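Local coordinates for uncharacterized conserved protein (Staphylococcus epidermidis, PDB 3FRM), which is of unknown function but is probably an acyl-CoA-dependent N-acyltransferase or akin to such enzymes, at residues 94-105 and 240-251; 4-12 and 218-226. All coordinates share one frame; numbering follows the deposited sequence.

Contact 1. Residues 94-105 and 240-251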
loop_
_atom_site.group_PDB
_atom_site.type_symbol
_atom_site.label_atom_id
_atom_site.label_comp_id
_atom_site.label_asym_id
_atom_site.label_seq_id
_atom_site.Cartn_x
_atom_site.Cartn_y
_atom_site.Cartn_z
ATOM N N GLY A 94 4.574 -15.631 17.702
ATOM C CA GLY A 94 3.334 -14.941 17.525
ATOM C C GLY A 94 3.493 -13.442 17.328
ATOM O O GLY A 94 2.693 -12.666 17.903
ATOM N N PHE A 95 4.519 -13.014 16.573
ATOM C CA PHE A 95 4.706 -11.584 16.225
ATOM C C PHE A 95 4.011 -11.273 14.924
ATOM O O PHE A 95 3.861 -12.154 14.111
ATOM C CB PHE A 95 6.208 -11.227 16.032
ATOM C CG PHE A 95 6.940 -10.943 17.308
ATOM C CD1 PHE A 95 7.189 -9.634 17.689
ATOM C CD2 PHE A 95 7.307 -11.991 18.171
ATOM C CE1 PHE A 95 7.826 -9.348 18.906
ATOM C CE2 PHE A 95 7.955 -11.737 19.422
ATOM C CZ PHE A 95 8.229 -10.415 19.785
ATOM N N GLN A 96 3.585 -10.026 14.743
ATOM C CA GLN A 96 3.178 -9.505 13.461
ATOM C C GLN A 96 4.417 -8.921 12.764
ATOM O O GLN A 96 5.165 -8.138 13.368
ATOM C CB GLN A 96 2.222 -8.348 13.656
ATOM C CG GLN A 96 1.023 -8.525 14.605
ATOM C CD GLN A 96 0.382 -7.133 14.967
ATOM O OE1 GLN A 96 0.525 -6.143 14.209
ATOM N NE2 GLN A 96 -0.284 -7.056 16.129
ATOM N N ILE A 97 4.597 -9.230 11.485
ATOM C CA ILE A 97 5.736 -8.722 10.719
ATOM C C ILE A 97 5.257 -7.655 9.781
ATOM O O ILE A 97 4.260 -7.855 9.121
ATOM C CB ILE A 97 6.361 -9.830 9.912
ATOM C CG1 ILE A 97 6.732 -10.949 10.867
ATOM C CG2 ILE A 97 7.623 -9.361 9.186
ATOM C CD1 ILE A 97 7.485 -12.130 10.206
ATOM N N GLY A 98 5.937 -6.515 9.701
ATOM C CA GLY A 98 5.570 -5.549 8.707
ATOM C C GLY A 98 6.794 -4.828 8.178
ATOM O O GLY A 98 7.905 -5.142 8.567
ATOM N N VAL A 99 6.588 -3.858 7.301
ATOM C CA VAL A 99 7.665 -3.108 6.693
ATOM C C VAL A 99 7.359 -1.615 6.799
ATOM O O VAL A 99 6.221 -1.150 6.520
ATOM C CB VAL A 99 7.810 -3.529 5.240
ATOM C CG1 VAL A 99 8.819 -2.638 4.472
ATOM C CG2 VAL A 99 8.280 -4.991 5.166
ATOM N N LEU A 100 8.350 -0.849 7.259
ATOM C CA LEU A 100 8.273 0.612 7.201
ATOM C C LEU A 100 8.955 0.986 5.935
ATOM O O LEU A 100 9.950 0.364 5.583
ATOM C CB LEU A 100 9.047 1.237 8.345
ATOM C CG LEU A 100 8.422 1.478 9.727
ATOM C CD1 LEU A 100 6.939 1.007 9.923
ATOM C CD2 LEU A 100 9.362 0.892 10.792
ATOM N N GLU A 101 8.435 2.000 5.258
ATOM C CA GLU A 101 9.011 2.515 4.010
ATOM C C GLU A 101 9.325 3.994 4.147
ATOM O O GLU A 101 8.451 4.789 4.582
ATOM C CB GLU A 101 8.002 2.390 2.892
ATOM C CG GLU A 101 7.935 1.013 2.329
ATOM C CD GLU A 101 6.691 0.753 1.472
ATOM O OE1 GLU A 101 6.640 -0.347 0.854
ATOM O OE2 GLU A 101 5.784 1.632 1.393
ATOM N N LEU A 102 10.558 4.358 3.812
ATOM C CA LEU A 102 10.935 5.750 3.835
ATOM C C LEU A 102 10.673 6.427 2.468
ATOM O O LEU A 102 11.211 5.980 1.444
ATOM C CB LEU A 102 12.411 5.892 4.200
ATOM C CG LEU A 102 12.966 7.328 4.174
ATOM C CD1 LEU A 102 12.402 8.172 5.360
ATOM C CD2 LEU A 102 14.525 7.303 4.225
ATOM N N TYR A 103 9.839 7.475 2.465
ATOM C CA TYR A 103 9.601 8.328 1.263
ATOM C C TYR A 103 10.202 9.706 1.367
ATOM O O TYR A 103 10.201 10.337 2.422
ATOM C CB TYR A 103 8.101 8.438 0.929
ATOM C CG TYR A 103 7.529 7.107 0.535
ATOM C CD1 TYR A 103 7.668 6.623 -0.755
ATOM C CD2 TYR A 103 6.973 6.260 1.486
ATOM C CE1 TYR A 103 7.195 5.377 -1.111
ATOM C CE2 TYR A 103 6.479 5.013 1.141
ATOM C CZ TYR A 103 6.582 4.585 -0.164
ATOM O OH TYR A 103 6.115 3.325 -0.518
ATOM N N VAL A 104 10.703 10.200 0.242
ATOM C CA VAL A 104 11.378 11.478 0.256
ATOM C C VAL A 104 10.899 12.318 -0.906
ATOM O O VAL A 104 10.577 11.774 -1.947
ATOM C CB VAL A 104 12.906 11.253 0.189
ATOM C CG1 VAL A 104 13.360 11.010 -1.258
ATOM C CG2 VAL A 104 13.637 12.454 0.694
ATOM N N ILE A 105 10.864 13.641 -0.740
ATOM C CA ILE A 105 10.566 14.540 -1.838
ATOM C C ILE A 105 11.253 15.910 -1.654
ATOM O O ILE A 105 11.539 16.304 -0.531
ATOM C CB ILE A 105 9.054 14.684 -2.060
ATOM C CG1 ILE A 105 8.828 15.243 -3.485
ATOM C CG2 ILE A 105 8.449 15.567 -0.978
ATOM C CD1 ILE A 105 7.360 15.419 -3.959
ATOM N N TYR A 240 6.396 11.499 -4.373
ATOM C CA TYR A 240 7.377 11.094 -3.367
ATOM C C TYR A 240 8.191 9.979 -3.949
ATOM O O TYR A 240 7.637 9.145 -4.658
ATOM C CB TYR A 240 6.706 10.562 -2.088
ATOM C CG TYR A 240 6.348 11.639 -1.104
ATOM C CD1 TYR A 240 7.219 11.986 -0.103
ATOM C CD2 TYR A 240 5.138 12.347 -1.210
ATOM C CE1 TYR A 240 6.910 13.016 0.763
ATOM C CE2 TYR A 240 4.800 13.364 -0.315
ATOM C CZ TYR A 240 5.698 13.675 0.672
ATOM O OH TYR A 240 5.412 14.646 1.593
ATOM N N VAL A 241 9.501 9.986 -3.694
ATOM C CA VAL A 241 10.368 8.898 -4.085
ATOM C C VAL A 241 10.707 7.949 -2.930
ATOM O O VAL A 241 11.054 8.342 -1.837
ATOM C CB VAL A 241 11.606 9.347 -4.993
ATOM C CG1 VAL A 241 11.560 10.836 -5.454
ATOM C CG2 VAL A 241 13.004 8.849 -4.440
ATOM N N TYR A 242 10.484 6.678 -3.185
ATOM C CA TYR A 242 10.782 5.598 -2.313
ATOM C C TYR A 242 12.269 5.541 -2.083
ATOM O O TYR A 242 13.052 5.538 -3.067
ATOM C CB TYR A 242 10.343 4.308 -2.992
ATOM C CG TYR A 242 10.688 3.035 -2.223
ATOM C CD1 TYR A 242 9.923 2.644 -1.134
ATOM C CD2 TYR A 242 11.766 2.264 -2.587
ATOM C CE1 TYR A 242 10.197 1.476 -0.416
ATOM C CE2 TYR A 242 12.080 1.092 -1.889
ATOM C CZ TYR A 242 11.278 0.703 -0.816
ATOM O OH TYR A 242 11.557 -0.443 -0.144
ATOM N N GLN A 243 12.665 5.463 -0.809
ATOM C CA GLN A 243 14.085 5.448 -0.441
ATOM C C GLN A 243 14.498 4.480 0.683
ATOM O O GLN A 243 15.350 4.847 1.504
ATOM C CB GLN A 243 14.476 6.849 0.027
ATOM C CG GLN A 243 15.990 7.076 0.098
ATOM C CD GLN A 243 16.348 8.351 -0.569
ATOM O OE1 GLN A 243 15.966 8.566 -1.717
ATOM N NE2 GLN A 243 17.069 9.223 0.135
ATOM N N GLY A 244 13.871 3.308 0.773
ATOM C CA GLY A 244 14.415 2.235 1.567
ATOM C C GLY A 244 13.366 1.714 2.535
ATOM O O GLY A 244 12.314 2.312 2.671
ATOM N N PHE A 245 13.659 0.588 3.170
ATOM C CA PHE A 245 12.670 -0.037 4.055
ATOM C C PHE A 245 13.258 -0.460 5.375
ATOM O O PHE A 245 14.462 -0.521 5.511
ATOM C CB PHE A 245 12.075 -1.278 3.363
ATOM C CG PHE A 245 13.093 -2.348 3.055
ATOM C CD1 PHE A 245 13.285 -3.432 3.945
ATOM C CD2 PHE A 245 13.867 -2.262 1.896
ATOM C CE1 PHE A 245 14.246 -4.420 3.676
ATOM C CE2 PHE A 245 14.820 -3.247 1.594
ATOM C CZ PHE A 245 15.009 -4.346 2.494
ATOM N N LYS A 246 12.399 -0.745 6.345
ATOM C CA LYS A 246 12.786 -1.493 7.562
ATOM C C LYS A 246 11.730 -2.527 7.834
ATOM O O LYS A 246 10.527 -2.199 7.805
ATOM C CB LYS A 246 12.760 -0.561 8.776
ATOM C CG LYS A 246 13.979 0.296 8.973
ATOM C CD LYS A 246 14.092 0.783 10.455
ATOM C CE LYS A 246 15.401 1.577 10.535
ATOM N NZ LYS A 246 15.828 2.124 11.846
ATOM N N TYR A 247 12.150 -3.745 8.165
ATOM C CA TYR A 247 11.282 -4.724 8.806
ATOM C C TYR A 247 11.018 -4.322 10.268
ATOM O O TYR A 247 11.880 -3.754 10.920
ATOM C CB TYR A 247 11.879 -6.159 8.746
ATOM C CG TYR A 247 11.565 -6.744 7.432
ATOM C CD1 TYR A 247 10.352 -7.368 7.190
ATOM C CD2 TYR A 247 12.445 -6.562 6.367
ATOM C CE1 TYR A 247 10.013 -7.816 5.903
ATOM C CE2 TYR A 247 12.145 -7.010 5.112
ATOM C CZ TYR A 247 10.946 -7.637 4.856
ATOM O OH TYR A 247 10.708 -8.037 3.534
ATOM N N HIS A 248 9.848 -4.662 10.780
ATOM C CA HIS A 248 9.475 -4.320 12.124
ATOM C C HIS A 248 8.410 -5.329 12.610
ATOM O O HIS A 248 7.568 -5.829 11.858
ATOM C CB HIS A 248 9.021 -2.843 12.253
ATOM C CG HIS A 248 7.562 -2.644 12.027
ATOM N ND1 HIS A 248 7.033 -2.365 10.783
ATOM C CD2 HIS A 248 6.508 -2.744 12.873
ATOM C CE1 HIS A 248 5.716 -2.292 10.873
ATOM N NE2 HIS A 248 5.374 -2.504 12.131
ATOM N N ILE A 249 8.515 -5.689 13.861
ATOM C CA ILE A 249 7.609 -6.690 14.369
ATOM C C ILE A 249 6.980 -6.189 15.630
ATOM O O ILE A 249 7.605 -5.416 16.340
ATOM C CB ILE A 249 8.365 -8.010 14.611
ATOM C CG1 ILE A 249 9.510 -7.827 15.588
ATOM C CG2 ILE A 249 8.959 -8.511 13.278
ATOM C CD1 ILE A 249 10.002 -9.176 16.129
ATOM N N LEU A 250 5.782 -6.697 15.931
ATOM C CA LEU A 250 4.964 -6.267 17.055
ATOM C C LEU A 250 4.174 -7.446 17.581
ATOM O O LEU A 250 3.560 -8.183 16.801
ATOM C CB LEU A 250 3.969 -5.158 16.599
ATOM C CG LEU A 250 2.914 -4.628 17.615
ATOM C CD1 LEU A 250 3.598 -4.076 18.874
ATOM C CD2 LEU A 250 2.086 -3.494 16.966
ATOM N N LYS A 251 4.221 -7.635 18.899
ATOM C CA LYS A 251 3.341 -8.541 19.621
ATOM C C LYS A 251 2.615 -7.690 20.639
ATOM O O LYS A 251 3.228 -7.141 21.534
ATOM C CB LYS A 251 4.108 -9.626 20.353
ATOM C CG LYS A 251 3.209 -10.717 20.913
ATOM C CD LYS A 251 4.063 -11.818 21.530
ATOM C CE LYS A 251 3.223 -12.958 22.089
ATOM N NZ LYS A 251 4.077 -14.174 22.298
#
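From Gln96–Leu250 to Val104–Val241, strands 96-105 and 241-251 pair antiparallel, with axes approaching to 4.4 Å, directions 153° apart and ten backbone hydrogen bonds between them. The register slips by one residue at a beta bulge, where Leu102 gives its N-H to Gly244 O and takes the N-H of Gln243. At one end the Phe95 ring is filled on both faces: Lys251 CB stands over its centre in a CH-pi contact, 4.0 Å from the centroid, and Ile249 CD1 presses on the opposite face, 3.2 Å from Phe95 CD1. Trp53 meets the same ring edge-to-face, and Ile90 of helix 84-92 packs on both Phe95 and Ile249. The imidazole of His248 reaches across onto strand 96-105, one face over Gly98 N, because chi1 of 89° sets CG between its own backbone N and carbonyl carbon; glycine offers no side chain to obstruct it. Leu100 CD1 closes on His248 ND1 at 3.5 Å, and this nitrogen is buried without a polar partner. In a single GNAT domain the last strand lies beside β5; here 96-105, from the N-terminal half, probably takes that place between 221-225 and the C-terminal strand, consistent with two GNAT-like halves sharing one sheet. On the side of Val99 and Tyr103, Val99 CG2 lies over the Tyr247 ring toward its rim, 3.4 Å from CE1, while Tyr247 OH is hydrogen-bonded to His201 ND1 of the second subunit. Beyond the bulge Tyr242 turns its edge to the face of Tyr103 in an offset edge-to-face pair, centroids 5.8 Å apart. Ile105 CG2 sits over one face of Tyr240, 3.5 Å from its CE1.

Contact 2. Residues 4-12 and 218-226; sequences MSKITFKDI and ERPVILVAD
Met4, modelled as selenomethionine, rests CB on the proline ring at Pro220 CG, 4.0 Å away, and its selenium-bearing end then leads off, with the side chain also touching Val104 of the neighbouring strand. Residues 4-12 form a loop ahead of strand 17-21 that lies over one side of strand 221-225, which probably corresponds to β5 of the GNAT fold; the join is apolar, with no hydrogen bond crossing it. Pro220, Ile222 and Val224 present their side chains to the loop, and those of Val221 and Leu223 turn away from it. Ile7 comes next, and its CD1 tip meets both Pro220 CB, at 3.4 Å, and Ile222 CG2. Thr8 turns its side chain away from the strand and shapes the loop instead: OG1 accepts the N-H of Lys10 in an ST turn, and Thr8 N donates to Asp11 OD2 at 2.8 Å, on the anti side and 23° out of the carboxylate plane. The short 3-10 segment 9-11 and Ile12 after it complete the contact. Phe9 brings CE2 to 3.6 Å from Val224 CG2, the two side chains crossing at about a right angle. Asp11 lays CB against Ile222 CD1, and its OD1 forms a salt bridge to Lys186. With chi1 of 80°, Ile222 CG1 stands between its backbone N and carbonyl carbon, which carries CD1 up to the loop. Ile12 slides past Ile222 in the opposite sense, the two CD1 methyls 3.7 Å apart, and its CG1 lies 3.6 Å from Val224 CG2, the methyl that Phe9 also touches.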
loop_
_atom_site.group_PDB
_atom_site.type_symbol
_atom_site.label_atom_id
_atom_site.label_comp_id
_atom_site.label_asym_id
_atom_site.label_seq_id
_atom_site.Cartn_x
_atom_site.Cartn_y
_atom_site.Cartn_z
HETATM N N MSE A 4 19.168 15.378 -0.863
HETATM C CA MSE A 4 17.963 14.621 -0.473
HETATM C C MSE A 4 18.271 13.130 -0.687
HETATM O O MSE A 4 17.643 12.272 -0.084
HETATM C CB MSE A 4 16.691 15.063 -1.212
HETATM C CG MSE A 4 16.373 14.270 -2.489
HETATM SE SE MSE A 4 14.462 14.103 -3.020
HETATM C CE MSE A 4 14.694 13.038 -4.667
ATOM N N SER A 5 19.275 12.862 -1.524
ATOM C CA SER A 5 19.862 11.530 -1.717
ATOM C C SER A 5 20.361 10.956 -0.407
ATOM O O SER A 5 19.998 9.842 -0.036
ATOM C CB SER A 5 21.009 11.588 -2.733
ATOM O OG SER A 5 21.702 12.834 -2.675
ATOM N N LYS A 6 21.154 11.730 0.325
ATOM C CA LYS A 6 21.742 11.236 1.568
ATOM C C LYS A 6 20.743 10.960 2.696
ATOM O O LYS A 6 21.104 10.341 3.706
ATOM C CB LYS A 6 22.921 12.119 2.029
ATOM C CG LYS A 6 22.608 13.537 2.564
ATOM C CD LYS A 6 23.641 14.633 2.104
ATOM C CE LYS A 6 25.097 14.138 1.839
ATOM N NZ LYS A 6 25.822 13.618 3.056
ATOM N N ILE A 7 19.489 11.364 2.530
ATOM C CA ILE A 7 18.551 11.163 3.628
ATOM C C ILE A 7 18.386 9.681 4.027
ATOM O O ILE A 7 18.325 8.811 3.169
ATOM C CB ILE A 7 17.218 11.855 3.342
ATOM C CG1 ILE A 7 17.404 13.364 3.534
ATOM C CG2 ILE A 7 16.110 11.362 4.288
ATOM C CD1 ILE A 7 16.269 14.179 3.008
ATOM N N THR A 8 18.369 9.403 5.332
ATOM C CA THR A 8 18.091 8.055 5.807
ATOM C C THR A 8 17.103 7.959 6.960
ATOM O O THR A 8 16.606 8.956 7.507
ATOM C CB THR A 8 19.374 7.234 6.210
ATOM O OG1 THR A 8 19.653 7.404 7.608
ATOM C CG2 THR A 8 20.598 7.567 5.348
ATOM N N PHE A 9 16.836 6.723 7.337
ATOM C CA PHE A 9 15.980 6.447 8.468
ATOM C C PHE A 9 16.408 7.150 9.750
ATOM O O PHE A 9 15.588 7.357 10.654
ATOM C CB PHE A 9 15.877 4.953 8.686
ATOM C CG PHE A 9 14.703 4.320 7.973
ATOM C CD1 PHE A 9 14.888 3.641 6.754
ATOM C CD2 PHE A 9 13.429 4.362 8.540
ATOM C CE1 PHE A 9 13.812 3.037 6.091
ATOM C CE2 PHE A 9 12.360 3.782 7.904
ATOM C CZ PHE A 9 12.544 3.124 6.669
ATOM N N LYS A 10 17.690 7.514 9.825
ATOM C CA LYS A 10 18.230 8.223 10.995
ATOM C C LYS A 10 17.566 9.596 11.136
ATOM O O LYS A 10 17.433 10.108 12.231
ATOM C CB LYS A 10 19.750 8.348 10.907
ATOM C CG LYS A 10 20.488 7.074 11.324
ATOM C CD LYS A 10 21.392 6.573 10.192
ATOM C CE LYS A 10 22.647 7.457 10.014
ATOM N NZ LYS A 10 23.098 7.534 8.599
ATOM N N ASP A 11 17.120 10.160 10.017
ATOM C CA ASP A 11 16.468 11.456 10.017
ATOM C C ASP A 11 15.031 11.404 10.545
ATOM O O ASP A 11 14.401 12.422 10.802
ATOM C CB ASP A 11 16.503 11.986 8.599
ATOM C CG ASP A 11 17.930 12.149 8.096
ATOM O OD1 ASP A 11 18.716 12.806 8.830
ATOM O OD2 ASP A 11 18.278 11.625 6.994
ATOM N N ILE A 12 14.494 10.212 10.700
ATOM C CA ILE A 12 13.119 10.101 11.155
ATOM C C ILE A 12 13.023 10.269 12.669
ATOM O O ILE A 12 13.842 9.780 13.393
ATOM C CB ILE A 12 12.488 8.828 10.602
ATOM C CG1 ILE A 12 12.419 8.930 9.052
ATOM C CG2 ILE A 12 11.174 8.428 11.330
ATOM C CD1 ILE A 12 11.260 9.839 8.417
ATOM N N GLU A 218 13.906 25.179 1.143
ATOM C CA GLU A 218 14.525 24.168 0.304
ATOM C C GLU A 218 14.891 22.880 1.070
ATOM O O GLU A 218 15.578 21.987 0.526
ATOM C CB GLU A 218 15.697 24.768 -0.474
ATOM C CG GLU A 218 15.247 25.891 -1.507
ATOM C CD GLU A 218 15.822 25.672 -2.934
ATOM O OE1 GLU A 218 16.080 24.490 -3.327
ATOM O OE2 GLU A 218 16.020 26.685 -3.674
ATOM N N ARG A 219 14.432 22.782 2.320
ATOM C CA ARG A 219 14.531 21.519 3.056
ATOM C C ARG A 219 13.719 20.422 2.361
ATOM O O ARG A 219 12.572 20.645 1.985
ATOM C CB ARG A 219 14.049 21.644 4.508
ATOM C CG ARG A 219 14.968 22.427 5.418
ATOM C CD ARG A 219 14.354 22.746 6.778
ATOM N NE ARG A 219 13.182 23.634 6.754
ATOM C CZ ARG A 219 12.521 24.061 7.843
ATOM N NH1 ARG A 219 12.899 23.702 9.069
ATOM N NH2 ARG A 219 11.449 24.832 7.725
ATOM N N PRO A 220 14.324 19.244 2.149
ATOM C CA PRO A 220 13.555 18.087 1.729
ATOM C C PRO A 220 12.424 17.761 2.703
ATOM O O PRO A 220 12.530 17.970 3.945
ATOM C CB PRO A 220 14.568 16.928 1.820
ATOM C CG PRO A 220 15.942 17.584 1.826
ATOM C CD PRO A 220 15.772 19.072 1.928
ATOM N N VAL A 221 11.358 17.183 2.170
ATOM C CA VAL A 221 10.352 16.700 3.074
ATOM C C VAL A 221 10.174 15.194 3.021
ATOM O O VAL A 221 10.218 14.602 1.923
ATOM C CB VAL A 221 9.060 17.585 3.152
ATOM C CG1 VAL A 221 8.962 18.559 2.030
ATOM C CG2 VAL A 221 7.751 16.748 3.445
ATOM N N ILE A 222 10.066 14.599 4.210
ATOM C CA ILE A 222 10.207 13.198 4.354
ATOM C C ILE A 222 9.199 12.640 5.354
ATOM O O ILE A 222 8.636 13.376 6.213
ATOM C CB ILE A 222 11.622 12.844 4.872
ATOM C CG1 ILE A 222 11.705 13.059 6.397
ATOM C CG2 ILE A 222 12.707 13.591 4.060
ATOM C CD1 ILE A 222 13.051 12.791 7.013
ATOM N N LEU A 223 8.950 11.346 5.193
ATOM C CA LEU A 223 7.967 10.633 5.952
ATOM C C LEU A 223 8.280 9.158 5.893
ATOM O O LEU A 223 8.995 8.698 4.963
ATOM C CB LEU A 223 6.590 10.863 5.389
ATOM C CG LEU A 223 6.254 10.263 4.034
ATOM C CD1 LEU A 223 5.512 8.960 4.272
ATOM C CD2 LEU A 223 5.384 11.228 3.227
ATOM N N VAL A 224 7.705 8.441 6.856
ATOM C CA VAL A 224 7.760 7.023 6.878
ATOM C C VAL A 224 6.356 6.490 6.891
ATOM O O VAL A 224 5.555 6.950 7.632
ATOM C CB VAL A 224 8.489 6.541 8.147
ATOM C CG1 VAL A 224 7.935 5.216 8.619
ATOM C CG2 VAL A 224 10.008 6.451 7.908
ATOM N N ALA A 225 6.067 5.468 6.101
ATOM C CA ALA A 225 4.729 4.843 6.090
ATOM C C ALA A 225 4.815 3.357 6.208
ATOM O O ALA A 225 5.738 2.735 5.632
ATOM C CB ALA A 225 3.992 5.187 4.799
ATOM N N ASP A 226 3.847 2.757 6.901
ATOM C CA ASP A 226 3.809 1.304 6.910
ATOM C C ASP A 226 2.770 0.697 5.965
ATOM O O ASP A 226 2.252 1.402 5.075
ATOM C CB ASP A 226 3.717 0.737 8.324
ATOM C CG ASP A 226 2.478 1.192 9.047
ATOM O OD1 ASP A 226 1.421 1.249 8.375
ATOM O OD2 ASP A 226 2.560 1.475 10.275
#

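Contacts 1 and 2, whose centres lie 13 Å apart, both reach one sheet, in which strand 96-105 is flanked by 241-251 and by 221-225. Backbone hydrogen bonds probably join them directly, Glu101 N to Ala225 O and Ile105 O to Val221 N, both 2.8 Å. The loop 4-12 bridges them as well, since Gln243 NE2 at the bulge is hydrogen-bonded to Met4 O and Leu102 meets Phe9 and Ile12. In GNAT enzymes the acyl-CoA donor lies where β4 and β5 splay apart, probably matched here by 188-195 and 221-225; whether this chain binds one is unknown. A sulfate, probably from the crystallisation liquor, lies about 5 Å from the side chain of Tyr247.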